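Local coordinates for protein cleavage stimulation factor 77 (Encephalitozoon cuniculi, PDB 2UY1) that probably acts in 3'-end cleavage of mRNA precursors as the helical-repeat scaffold subunit of cleavage stimulation factor, and may bind mRNA, at residues N174-I179 with Y216-E221; K234-G239 with M246-Y251; S345-H350 with F377-K382; F363-R366 with N372-A375. All blocks are in the same frame, centred on the assembly; numbering follows the deposited sequence.

From the N terminus, contact 1 comes first: helix 173-184 meets helix 213-225, closing a loop that contains helix 193-208. Contact 2 follows in series, a short closure between the consecutive helices 229-242 and 247-255. These two adjoin in space, since Tyr251 of contact 2 reaches Ser220 and Glu221 of contact 1 through its hydroxyl. Contact 3, about 38 Å away centre to centre from contact 2, joins helices 337-349 and 370-379 across helix 354-367. Contact 4 falls within that span, tying helix 354-367 to helix 370-379. No loop crosses another, and each joins successive or next-but-one helices of an all-helical, TPR-related repeat array.

Contact 1: N174-I179 with Y216-E221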
loop_
_atom_site.group_PDB
_atom_site.type_symbol
_atom_site.label_atom_id
_atom_site.label_comp_id
_atom_site.label_asym_id
_atom_site.label_seq_id
_atom_site.Cartn_x
_atom_site.Cartn_y
_atom_site.Cartn_z
ATOM N N ASN B 174 16.648 -24.636 8.876
ATOM C CA ASN B 174 16.383 -25.890 9.559
ATOM C C ASN B 174 17.192 -26.136 10.792
ATOM O O ASN B 174 16.736 -26.731 11.690
ATOM C CB ASN B 174 16.374 -27.098 8.627
ATOM C CG ASN B 174 15.260 -27.048 7.624
ATOM O OD1 ASN B 174 14.129 -26.930 7.974
ATOM N ND2 ASN B 174 15.595 -27.093 6.386
ATOM N N ALA B 175 18.394 -25.601 10.833
ATOM C CA ALA B 175 19.148 -25.501 12.064
ATOM C C ALA B 175 18.380 -24.823 13.159
ATOM O O ALA B 175 18.354 -25.311 14.234
ATOM C CB ALA B 175 20.442 -24.817 11.827
ATOM N N ALA B 176 17.800 -23.680 12.855
ATOM C CA ALA B 176 16.889 -22.930 13.737
ATOM C C ALA B 176 15.752 -23.809 14.167
ATOM O O ALA B 176 15.479 -23.930 15.339
ATOM C CB ALA B 176 16.354 -21.715 13.008
ATOM N N ARG B 177 15.114 -24.465 13.203
ATOM C CA ARG B 177 14.079 -25.461 13.493
ATOM C C ARG B 177 14.532 -26.575 14.448
ATOM O O ARG B 177 13.817 -26.917 15.398
ATOM C CB ARG B 177 13.561 -26.059 12.183
ATOM C CG ARG B 177 12.446 -25.243 11.511
ATOM C CD ARG B 177 11.979 -25.908 10.238
ATOM N NE ARG B 177 11.160 -25.011 9.419
ATOM C CZ ARG B 177 11.495 -24.561 8.208
ATOM N NH1 ARG B 177 12.639 -24.926 7.628
ATOM N NH2 ARG B 177 10.669 -23.751 7.551
ATOM N N LEU B 178 15.728 -27.112 14.208
ATOM C CA LEU B 178 16.325 -28.128 15.083
ATOM C C LEU B 178 16.505 -27.631 16.515
ATOM O O LEU B 178 16.088 -28.305 17.477
ATOM C CB LEU B 178 17.653 -28.654 14.513
ATOM C CG LEU B 178 18.506 -29.668 15.334
ATOM C CD1 LEU B 178 17.814 -31.051 15.413
ATOM C CD2 LEU B 178 19.906 -29.836 14.760
ATOM N N ILE B 179 17.133 -26.464 16.655
ATOM C CA ILE B 179 17.300 -25.803 17.937
ATOM C C ILE B 179 15.991 -25.718 18.721
ATOM O O ILE B 179 15.939 -26.167 19.886
ATOM C CB ILE B 179 17.931 -24.373 17.790
ATOM C CG1 ILE B 179 19.439 -24.480 17.550
ATOM C CG2 ILE B 179 17.657 -23.485 19.059
ATOM C CD1 ILE B 179 20.086 -23.207 17.005
ATOM N N TYR B 216 25.527 -17.363 15.314
ATOM C CA TYR B 216 26.216 -16.815 16.487
ATOM C C TYR B 216 25.198 -16.151 17.381
ATOM O O TYR B 216 25.293 -16.263 18.600
ATOM C CB TYR B 216 27.322 -15.828 16.061
ATOM C CG TYR B 216 28.362 -16.489 15.201
ATOM C CD1 TYR B 216 29.500 -17.083 15.773
ATOM C CD2 TYR B 216 28.181 -16.604 13.808
ATOM C CE1 TYR B 216 30.462 -17.766 14.967
ATOM C CE2 TYR B 216 29.121 -17.271 13.013
ATOM C CZ TYR B 216 30.243 -17.840 13.600
ATOM O OH TYR B 216 31.190 -18.464 12.811
ATOM N N PHE B 217 24.237 -15.445 16.793
ATOM C CA PHE B 217 23.135 -14.861 17.591
ATOM C C PHE B 217 22.289 -15.973 18.271
ATOM O O PHE B 217 21.873 -15.791 19.407
ATOM C CB PHE B 217 22.255 -13.921 16.740
ATOM C CG PHE B 217 20.909 -13.530 17.409
ATOM C CD1 PHE B 217 20.805 -12.363 18.144
ATOM C CD2 PHE B 217 19.765 -14.379 17.304
ATOM C CE1 PHE B 217 19.562 -11.986 18.740
ATOM C CE2 PHE B 217 18.539 -14.065 17.924
ATOM C CZ PHE B 217 18.436 -12.870 18.674
ATOM N N PHE B 218 22.006 -17.088 17.564
ATOM C CA PHE B 218 21.215 -18.199 18.152
ATOM C C PHE B 218 21.850 -18.732 19.451
ATOM O O PHE B 218 21.195 -18.834 20.498
ATOM C CB PHE B 218 21.107 -19.424 17.235
ATOM C CG PHE B 218 20.378 -19.213 15.928
ATOM C CD1 PHE B 218 19.469 -18.163 15.715
ATOM C CD2 PHE B 218 20.549 -20.152 14.923
ATOM C CE1 PHE B 218 18.792 -18.013 14.478
ATOM C CE2 PHE B 218 19.877 -20.017 13.714
ATOM C CZ PHE B 218 19.013 -18.937 13.489
ATOM N N TYR B 219 23.133 -19.070 19.367
ATOM C CA TYR B 219 23.923 -19.554 20.521
ATOM C C TYR B 219 24.092 -18.506 21.593
ATOM O O TYR B 219 23.944 -18.799 22.792
ATOM C CB TYR B 219 25.301 -20.064 20.056
ATOM C CG TYR B 219 26.014 -21.000 21.034
ATOM C CD1 TYR B 219 25.299 -21.725 21.978
ATOM C CD2 TYR B 219 27.381 -21.237 20.935
ATOM C CE1 TYR B 219 25.920 -22.625 22.828
ATOM C CE2 TYR B 219 28.038 -22.099 21.816
ATOM C CZ TYR B 219 27.321 -22.793 22.738
ATOM O OH TYR B 219 27.970 -23.653 23.608
ATOM N N SER B 220 24.427 -17.283 21.202
ATOM C CA SER B 220 24.547 -16.203 22.179
ATOM C C SER B 220 23.268 -16.118 23.039
ATOM O O SER B 220 23.330 -16.027 24.280
ATOM C CB SER B 220 24.799 -14.876 21.439
ATOM O OG SER B 220 24.727 -13.760 22.339
ATOM N N GLU B 221 22.114 -16.150 22.352
ATOM C CA GLU B 221 20.803 -16.027 23.006
ATOM C C GLU B 221 20.549 -17.219 23.898
ATOM O O GLU B 221 20.169 -17.041 25.027
ATOM C CB GLU B 221 19.667 -15.863 22.016
ATOM C CG GLU B 221 19.521 -14.437 21.424
ATOM C CD GLU B 221 19.251 -13.334 22.443
ATOM O OE1 GLU B 221 18.119 -13.249 22.986
ATOM O OE2 GLU B 221 20.151 -12.499 22.664
#
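Phe218 packs against Ala176 and Ile179, whose methyl groups both come from the same side of its ring, in a buried, wholly apolar helix-helix contact that joins helix 173-184 to helix 213-225, the next but one along the chain. The backbones stay well apart, the CA atoms of Ala176 and Phe218 being 7.8 Å from each other, and the phenyl group spans the gap. With CG beside its backbone N and anti to the carbonyl carbon (chi1 -64°), the ring extends from its own helix to the other.

Ile179 meets the base of this side chain. Its CD1 methyl comes within 3.7 Å of Phe218 CD2 and 3.9 Å of Phe218 CB. That methyl ends an extended branch, as chi2 of 163° carries CD1 out along CG1. Farther out on the ring, the CB of Ala176 lies 3.9 Å from Phe218 CZ and 4.0 Å from Phe218 CE2. Both methyl groups approach the ring obliquely, so the contact is dispersive packing and not a stack. The small side chain of Ala176 allows the far end of the ring to come close to the helix backbone, with Phe218 CE2 at 4.2 Å from Ala176 CA.

Ile435 of helix 434-446 touches Ala176, Ile179 and Phe218 alike, so a helix from the C-terminal end of the model packs along this seam, while His202 and Ile205 of helix 193-208 adjoin Ile179.

Contact 2: K234-G239 with M246-Y251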
loop_
_atom_site.group_PDB
_atom_site.type_symbol
_atom_site.label_atom_id
_atom_site.label_comp_id
_atom_site.label_asym_id
_atom_site.label_seq_id
_atom_site.Cartn_x
_atom_site.Cartn_y
_atom_site.Cartn_z
ATOM N N LYS B 234 31.894 -14.054 23.999
ATOM C CA LYS B 234 33.004 -14.632 23.294
ATOM C C LYS B 234 32.556 -15.220 21.965
ATOM O O LYS B 234 33.258 -15.058 20.960
ATOM C CB LYS B 234 33.752 -15.653 24.186
ATOM C CG LYS B 234 34.750 -14.972 25.153
ATOM C CD LYS B 234 34.370 -15.039 26.643
ATOM C CE LYS B 234 35.630 -15.000 27.562
ATOM N NZ LYS B 234 35.327 -14.602 29.010
ATOM N N VAL B 235 31.381 -15.873 21.961
ATOM C CA VAL B 235 30.760 -16.442 20.710
ATOM C C VAL B 235 30.480 -15.321 19.668
ATOM O O VAL B 235 30.649 -15.532 18.472
ATOM C CB VAL B 235 29.424 -17.226 21.001
ATOM C CG1 VAL B 235 28.740 -17.689 19.703
ATOM C CG2 VAL B 235 29.660 -18.435 21.893
ATOM N N VAL B 236 30.064 -14.147 20.148
ATOM C CA VAL B 236 29.755 -12.998 19.282
ATOM C C VAL B 236 31.011 -12.393 18.688
ATOM O O VAL B 236 31.047 -12.104 17.477
ATOM C CB VAL B 236 28.961 -11.884 19.973
ATOM C CG1 VAL B 236 28.717 -10.736 18.990
ATOM C CG2 VAL B 236 27.628 -12.407 20.490
ATOM N N GLU B 237 32.024 -12.187 19.544
ATOM C CA GLU B 237 33.365 -11.726 19.106
ATOM C C GLU B 237 33.876 -12.662 18.029
ATOM O O GLU B 237 34.359 -12.248 16.991
ATOM C CB GLU B 237 34.320 -11.716 20.296
ATOM C CG GLU B 237 34.107 -10.515 21.176
ATOM C CD GLU B 237 34.633 -10.623 22.586
ATOM O OE1 GLU B 237 35.395 -11.570 22.896
ATOM O OE2 GLU B 237 34.299 -9.718 23.399
ATOM N N ARG B 238 33.705 -13.955 18.254
ATOM C CA ARG B 238 34.129 -14.911 17.274
ATOM C C ARG B 238 33.307 -14.765 16.020
ATOM O O ARG B 238 33.863 -14.768 14.933
ATOM C CB ARG B 238 33.978 -16.299 17.864
ATOM C CG ARG B 238 34.296 -17.391 16.929
ATOM C CD ARG B 238 34.440 -18.623 17.762
ATOM N NE ARG B 238 33.875 -19.748 17.037
ATOM C CZ ARG B 238 33.283 -20.788 17.613
ATOM N NH1 ARG B 238 33.180 -20.864 18.947
ATOM N NH2 ARG B 238 32.795 -21.748 16.841
ATOM N N GLY B 239 31.969 -14.621 16.158
ATOM C CA GLY B 239 31.131 -14.447 15.014
ATOM C C GLY B 239 31.507 -13.222 14.214
ATOM O O GLY B 239 31.447 -13.228 12.999
ATOM N N MET B 246 26.945 -5.948 9.401
ATOM C CA MET B 246 26.762 -5.036 10.537
ATOM C C MET B 246 25.945 -5.608 11.734
ATOM O O MET B 246 26.185 -5.215 12.851
ATOM C CB MET B 246 26.110 -3.750 10.009
ATOM C CG MET B 246 25.708 -2.664 11.017
ATOM S SD MET B 246 25.635 -1.101 10.140
ATOM C CE MET B 246 27.401 -0.887 9.871
ATOM N N PHE B 247 24.970 -6.498 11.497
ATOM C CA PHE B 247 24.088 -7.028 12.590
ATOM C C PHE B 247 24.829 -7.409 13.906
ATOM O O PHE B 247 24.466 -6.947 15.005
ATOM C CB PHE B 247 23.225 -8.237 12.108
ATOM C CG PHE B 247 22.366 -8.829 13.189
ATOM C CD1 PHE B 247 21.020 -8.401 13.358
ATOM C CD2 PHE B 247 22.878 -9.774 14.081
ATOM C CE1 PHE B 247 20.239 -8.940 14.366
ATOM C CE2 PHE B 247 22.106 -10.298 15.107
ATOM C CZ PHE B 247 20.772 -9.877 15.263
ATOM N N LEU B 248 25.816 -8.304 13.788
ATOM C CA LEU B 248 26.470 -8.869 14.974
ATOM C C LEU B 248 27.249 -7.840 15.745
ATOM O O LEU B 248 27.393 -7.983 16.943
ATOM C CB LEU B 248 27.394 -10.075 14.623
ATOM C CG LEU B 248 26.823 -11.482 14.568
ATOM C CD1 LEU B 248 27.978 -12.460 14.386
ATOM C CD2 LEU B 248 26.060 -11.889 15.798
ATOM N N SER B 249 27.746 -6.794 15.069
ATOM C CA SER B 249 28.406 -5.678 15.776
ATOM C C SER B 249 27.424 -4.803 16.533
ATOM O O SER B 249 27.743 -4.323 17.634
ATOM C CB SER B 249 29.269 -4.845 14.822
ATOM O OG SER B 249 30.287 -5.677 14.218
ATOM N N LEU B 250 26.247 -4.569 15.936
ATOM C CA LEU B 250 25.180 -3.820 16.593
ATOM C C LEU B 250 24.632 -4.523 17.832
ATOM O O LEU B 250 24.390 -3.885 18.883
ATOM C CB LEU B 250 24.042 -3.480 15.588
ATOM C CG LEU B 250 24.357 -2.596 14.375
ATOM C CD1 LEU B 250 23.072 -2.100 13.716
ATOM C CD2 LEU B 250 25.186 -1.399 14.740
ATOM N N TYR B 251 24.421 -5.837 17.698
ATOM C CA TYR B 251 24.062 -6.688 18.804
ATOM C C TYR B 251 25.174 -6.767 19.896
ATOM O O TYR B 251 24.929 -6.652 21.091
ATOM C CB TYR B 251 23.779 -8.055 18.222
ATOM C CG TYR B 251 23.488 -9.176 19.205
ATOM C CD1 TYR B 251 22.170 -9.389 19.677
ATOM C CD2 TYR B 251 24.484 -10.072 19.602
ATOM C CE1 TYR B 251 21.871 -10.443 20.552
ATOM C CE2 TYR B 251 24.164 -11.152 20.505
ATOM C CZ TYR B 251 22.867 -11.321 20.952
ATOM O OH TYR B 251 22.543 -12.363 21.807
#
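Val236 splits its two methyl groups between two residues one turn apart on the facing helix, CG1 going to Leu248 and CG2 to Tyr251. CG1 is anti to the backbone N and lies 3.7 Å from the carbonyl O of Leu248, with Leu248 CD2 slightly farther off. The other branch, anti to the carbonyl carbon, sends CG2 to the rim of the Tyr251 ring, in the ring plane, at 3.7 Å from CE2 and 4.0 Å from CD2 of that residue. A chi1 of 175° carries the Tyr251 ring toward the valine, and the ring's turn about CB-CG (chi2 86°) presents its edge.

Leu248 makes the second half of the contact. Its CD1 methyl settles on the backbone of Gly239, 3.6 Å from Gly239 C and 3.8 Å from Gly239 CA, where the glycine presents main chain alone. The axes of the two short helical segments run roughly antiparallel, 149° between directions, and approach to 9.7 Å.

The tyrosine hydroxyl passes beyond the valine to hydrogen-bond with Glu221 OE2 and Ser220 OG, so the same side chain also joins helix 213-225, whose Ser220 touches Val236 as well. Phe446 of helix 434-446 packs on Tyr251, and helix 282-300 borders Met246 and Leu250 of the 246-251 segment.

Contact 3: S345-H350 with F377-K382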
loop_
_atom_site.group_PDB
_atom_site.type_symbol
_atom_site.label_atom_id
_atom_site.label_comp_id
_atom_site.label_asym_id
_atom_site.label_seq_id
_atom_site.Cartn_x
_atom_site.Cartn_y
_atom_site.Cartn_z
ATOM N N SER B 345 15.558 21.624 11.257
ATOM C CA SER B 345 17.050 21.516 11.073
ATOM C C SER B 345 17.459 20.556 10.018
ATOM O O SER B 345 18.290 20.867 9.178
ATOM C CB SER B 345 17.694 20.992 12.323
ATOM O OG SER B 345 17.444 21.894 13.346
ATOM N N GLY B 346 16.902 19.352 10.077
ATOM C CA GLY B 346 17.215 18.342 9.113
ATOM C C GLY B 346 16.845 18.703 7.712
ATOM O O GLY B 346 17.506 18.293 6.806
ATOM N N LEU B 347 15.758 19.443 7.556
ATOM C CA LEU B 347 15.278 19.907 6.260
ATOM C C LEU B 347 16.154 21.022 5.693
ATOM O O LEU B 347 16.325 21.102 4.478
ATOM C CB LEU B 347 13.838 20.381 6.419
ATOM C CG LEU B 347 12.926 20.654 5.256
ATOM C CD1 LEU B 347 12.947 19.449 4.259
ATOM C CD2 LEU B 347 11.573 20.908 5.838
ATOM N N LEU B 348 16.687 21.875 6.566
ATOM C CA LEU B 348 17.777 22.799 6.198
ATOM C C LEU B 348 19.032 22.087 5.656
ATOM O O LEU B 348 19.577 22.490 4.628
ATOM C CB LEU B 348 18.154 23.703 7.371
ATOM C CG LEU B 348 17.092 24.602 8.009
ATOM C CD1 LEU B 348 17.525 24.987 9.404
ATOM C CD2 LEU B 348 16.806 25.845 7.184
ATOM N N LYS B 349 19.492 21.032 6.333
ATOM C CA LYS B 349 20.595 20.229 5.800
ATOM C C LYS B 349 20.266 19.476 4.520
ATOM O O LYS B 349 21.132 19.356 3.649
ATOM C CB LYS B 349 21.156 19.247 6.826
ATOM C CG LYS B 349 21.646 19.870 8.131
ATOM C CD LYS B 349 23.060 20.511 8.088
ATOM C CE LYS B 349 23.371 21.203 9.475
ATOM N NZ LYS B 349 24.824 21.492 9.696
ATOM N N HIS B 350 19.049 18.929 4.413
ATOM C CA HIS B 350 18.684 18.058 3.273
ATOM C C HIS B 350 17.429 18.620 2.610
ATOM O O HIS B 350 16.344 18.052 2.759
ATOM C CB HIS B 350 18.498 16.593 3.739
ATOM C CG HIS B 350 19.740 16.011 4.343
ATOM N ND1 HIS B 350 20.862 15.523 3.766
ATOM C CD2 HIS B 350 19.958 15.972 5.702
ATOM C CE1 HIS B 350 21.727 15.185 4.784
ATOM N NE2 HIS B 350 21.153 15.458 5.940
ATOM N N PHE B 377 2.859 22.122 5.015
ATOM C CA PHE B 377 2.276 21.692 3.737
ATOM C C PHE B 377 2.293 22.811 2.686
ATOM O O PHE B 377 2.659 22.538 1.545
ATOM C CB PHE B 377 0.848 21.205 3.981
ATOM C CG PHE B 377 0.188 20.526 2.796
ATOM C CD1 PHE B 377 0.416 19.167 2.507
ATOM C CD2 PHE B 377 -0.729 21.241 1.999
ATOM C CE1 PHE B 377 -0.239 18.540 1.406
ATOM C CE2 PHE B 377 -1.390 20.627 0.942
ATOM C CZ PHE B 377 -1.149 19.270 0.647
ATOM N N LYS B 378 1.910 24.048 3.078
ATOM C CA LYS B 378 1.912 25.246 2.210
ATOM C C LYS B 378 3.275 25.611 1.619
ATOM O O LYS B 378 3.352 25.919 0.449
ATOM C CB LYS B 378 1.288 26.464 2.891
ATOM C CG LYS B 378 -0.225 26.379 3.087
ATOM C CD LYS B 378 -0.690 27.423 4.096
ATOM C CE LYS B 378 -2.172 27.389 4.323
ATOM N NZ LYS B 378 -2.446 27.802 5.792
ATOM N N ARG B 379 4.329 25.452 2.405
ATOM C CA ARG B 379 5.735 25.677 2.022
ATOM C C ARG B 379 6.468 24.568 1.251
ATOM O O ARG B 379 7.557 24.824 0.686
ATOM C CB ARG B 379 6.561 25.781 3.284
ATOM C CG ARG B 379 6.146 26.808 4.273
ATOM C CD ARG B 379 7.034 26.582 5.496
ATOM N NE ARG B 379 8.262 26.006 5.032
ATOM C CZ ARG B 379 9.110 25.234 5.721
ATOM N NH1 ARG B 379 8.882 24.909 6.972
ATOM N NH2 ARG B 379 10.223 24.805 5.116
ATOM N N LEU B 380 5.980 23.335 1.329
ATOM C CA LEU B 380 6.727 22.226 0.748
ATOM C C LEU B 380 6.168 21.740 -0.589
ATOM O O LEU B 380 5.000 22.010 -0.912
ATOM C CB LEU B 380 6.733 21.021 1.698
ATOM C CG LEU B 380 7.325 20.984 3.103
ATOM C CD1 LEU B 380 6.864 19.664 3.689
ATOM C CD2 LEU B 380 8.862 21.123 3.112
ATOM N N GLU B 381 7.024 21.012 -1.335
ATOM C CA GLU B 381 6.628 20.186 -2.437
ATOM C C GLU B 381 6.105 18.873 -1.842
ATOM O O GLU B 381 6.458 18.542 -0.722
ATOM C CB GLU B 381 7.828 19.899 -3.322
ATOM C CG GLU B 381 8.701 21.103 -3.535
ATOM C CD GLU B 381 9.665 20.896 -4.655
ATOM O OE1 GLU B 381 9.331 21.290 -5.794
ATOM O OE2 GLU B 381 10.740 20.331 -4.414
ATOM N N LYS B 382 5.269 18.168 -2.576
ATOM C CA LYS B 382 4.429 17.115 -2.010
ATOM C C LYS B 382 4.402 15.860 -2.844
ATOM O O LYS B 382 4.420 15.897 -4.088
ATOM C CB LYS B 382 3.015 17.685 -1.819
ATOM C CG LYS B 382 3.082 18.989 -1.029
ATOM C CD LYS B 382 1.844 19.669 -0.888
ATOM C CE LYS B 382 1.780 20.852 -1.680
ATOM N NZ LYS B 382 2.303 22.029 -1.037
#
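Leu347 reaches from helix 337-349 toward the C-terminal end of helix 370-379, where it meets Leu380 and Arg379. At its root the side chain is still remote: Leu347 CB is 6.0 Å from Leu380 CD2. The first torsion puts CG anti to the backbone N (chi1 -167°), and Leu347 CG thereby comes to 4.6 Å from the same Leu380 CD2. There the chain forks. The CD2 branch makes the contact, its methyl lying 3.9 Å from Leu380 CD2 and 4.2 Å from Arg379 NH2. On the other branch Leu347 CD1 remains 4.6 Å from Leu380 CD2. The side chain as a whole also packs on Lys357 and Phe360 of helix 354-367.

Arg379 comes to the leucine from the opposite direction. Its chain is bent at chi3 (28°), which swings the guanidinium back toward Leu347, met at a slant by the methyl. The arginine lies at the exposed margin, whereas Leu347 is buried.

Leu380 is the first residue to leave helical geometry; the chain runs on extended, and the side chain of Lys382 turns back to the helix end. Lys382 NZ donates to two backbone carbonyls, at 2.7 Å from Phe377 O and 2.7 Å from Leu380 O, while its CD lies over one face of the Phe377 ring. The two bonds hold the lysine across the end of the helix, one to helical Phe377 and one to Leu380 just beyond it. Helices 337-349 and 370-379 are next-but-one neighbours with helix 354-367 between them in sequence, an association characteristic of the HAT/TPR class of helical-repeat solenoids.

Contact 4: F363-R366 with N372-A375; sequences FLLR and NARA
Leu364 and Leu365 pack on Ala373 close to the turn joining helix 354-367 to helix 370-379. Just ahead of them in the first segment, Phe363 faces another way: its ring meets Phe343 and stands edge-to-face with Tyr330, which binds this helix to the preceding ones.

Leu364 points at the second segment and carries most of the contact. Its CB lies 3.8 Å from Ala373 CB and 3.9 Å from Ala373 CA, so the side chain touches from its very base, and the CA atoms of the two residues are only 5.1 Å apart. With CG beside the backbone N (chi1 -69°), the branch runs on along the neighbouring helix, where Leu364 CD1 comes within 3.9 Å of the carbonyl O of Asn372 and 4.1 Å of Asn372 CB. The amide end of that asparagine is engaged apart from the leucine, its ND2 bonding to Asp369 OD2 in the turn. The two helices follow each other across a short turn and pack side by side as a helical hairpin, the kind of element from which TPR-like arrays, the class to which this family belongs, are built.

Leu365 follows, flanking the same methyl: Ala373 CB is 3.9 Å from Leu365 N and 4.1 Å from Leu365 CD1. Here CG is anti to the backbone N (chi1 -165°), and the side chain extends to Ser389 and Tyr393 of helix 384-397. Arg366 turns outward, one face of its guanidinium lying over Phe363 N, and its carbonyl O is hydrogen-bonded to an aromatic side chain of another chain.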
loop_
_atom_site.group_PDB
_atom_site.type_symbol
_atom_site.label_atom_id
_atom_site.label_comp_id
_atom_site.label_asym_id
_atom_site.label_seq_id
_atom_site.Cartn_x
_atom_site.Cartn_y
_atom_site.Cartn_z
ATOM N N PHE B 363 3.971 13.190 10.349
ATOM C CA PHE B 363 4.196 13.232 11.785
ATOM C C PHE B 363 3.392 14.398 12.355
ATOM O O PHE B 363 2.746 14.281 13.364
ATOM C CB PHE B 363 5.678 13.497 12.105
ATOM C CG PHE B 363 5.919 13.843 13.557
ATOM C CD1 PHE B 363 5.898 12.841 14.549
ATOM C CD2 PHE B 363 6.200 15.139 13.939
ATOM C CE1 PHE B 363 6.119 13.171 15.912
ATOM C CE2 PHE B 363 6.396 15.484 15.300
ATOM C CZ PHE B 363 6.347 14.498 16.288
ATOM N N LEU B 364 3.484 15.584 11.784
ATOM C CA LEU B 364 2.707 16.679 12.442
ATOM C C LEU B 364 1.167 16.408 12.370
ATOM O O LEU B 364 0.385 16.722 13.266
ATOM C CB LEU B 364 3.045 18.019 11.768
ATOM C CG LEU B 364 4.472 18.548 12.003
ATOM C CD1 LEU B 364 4.687 19.818 11.177
ATOM C CD2 LEU B 364 4.718 18.853 13.506
ATOM N N LEU B 365 0.704 15.895 11.260
ATOM C CA LEU B 365 -0.736 15.686 11.130
ATOM C C LEU B 365 -1.181 14.540 12.091
ATOM O O LEU B 365 -2.220 14.651 12.780
ATOM C CB LEU B 365 -1.047 15.381 9.656
ATOM C CG LEU B 365 -2.472 15.462 9.141
ATOM C CD1 LEU B 365 -2.838 16.891 9.032
ATOM C CD2 LEU B 365 -2.496 14.673 7.793
ATOM N N ARG B 366 -0.362 13.499 12.222
ATOM C CA ARG B 366 -0.778 12.341 13.044
ATOM C C ARG B 366 -0.824 12.564 14.534
ATOM O O ARG B 366 -1.673 12.010 15.220
ATOM C CB ARG B 366 0.009 11.075 12.768
ATOM C CG ARG B 366 1.287 10.917 13.521
ATOM C CD ARG B 366 1.835 9.447 13.404
ATOM N NE ARG B 366 2.064 9.074 11.994
ATOM C CZ ARG B 366 3.240 9.180 11.356
ATOM N NH1 ARG B 366 4.320 9.633 12.029
ATOM N NH2 ARG B 366 3.334 8.812 10.048
ATOM N N ASN B 372 0.637 23.773 12.653
ATOM C CA ASN B 372 1.958 23.563 12.099
ATOM C C ASN B 372 1.992 22.702 10.858
ATOM O O ASN B 372 2.744 23.005 9.918
ATOM C CB ASN B 372 2.930 23.008 13.147
ATOM C CG ASN B 372 3.284 24.049 14.166
ATOM O OD1 ASN B 372 3.264 25.344 13.736
ATOM N ND2 ASN B 372 3.553 23.723 15.320
ATOM N N ALA B 373 1.201 21.628 10.891
ATOM C CA ALA B 373 1.064 20.749 9.748
ATOM C C ALA B 373 0.667 21.557 8.535
ATOM O O ALA B 373 1.283 21.421 7.465
ATOM C CB ALA B 373 0.045 19.588 10.041
ATOM N N ARG B 374 -0.342 22.406 8.680
ATOM C CA ARG B 374 -0.896 23.144 7.542
ATOM C C ARG B 374 0.080 24.166 6.957
ATOM O O ARG B 374 0.231 24.249 5.734
ATOM C CB ARG B 374 -2.198 23.847 7.904
ATOM C CG ARG B 374 -3.392 22.951 8.103
ATOM C CD ARG B 374 -4.487 23.837 8.705
ATOM N NE ARG B 374 -5.781 23.176 8.882
ATOM C CZ ARG B 374 -6.537 22.687 7.905
ATOM N NH1 ARG B 374 -6.138 22.727 6.642
ATOM N NH2 ARG B 374 -7.706 22.137 8.187
ATOM N N ALA B 375 0.750 24.904 7.834
ATOM C CA ALA B 375 1.827 25.827 7.423
ATOM C C ALA B 375 2.990 25.151 6.719
ATOM O O ALA B 375 3.567 25.716 5.774
ATOM C CB ALA B 375 2.343 26.595 8.633
#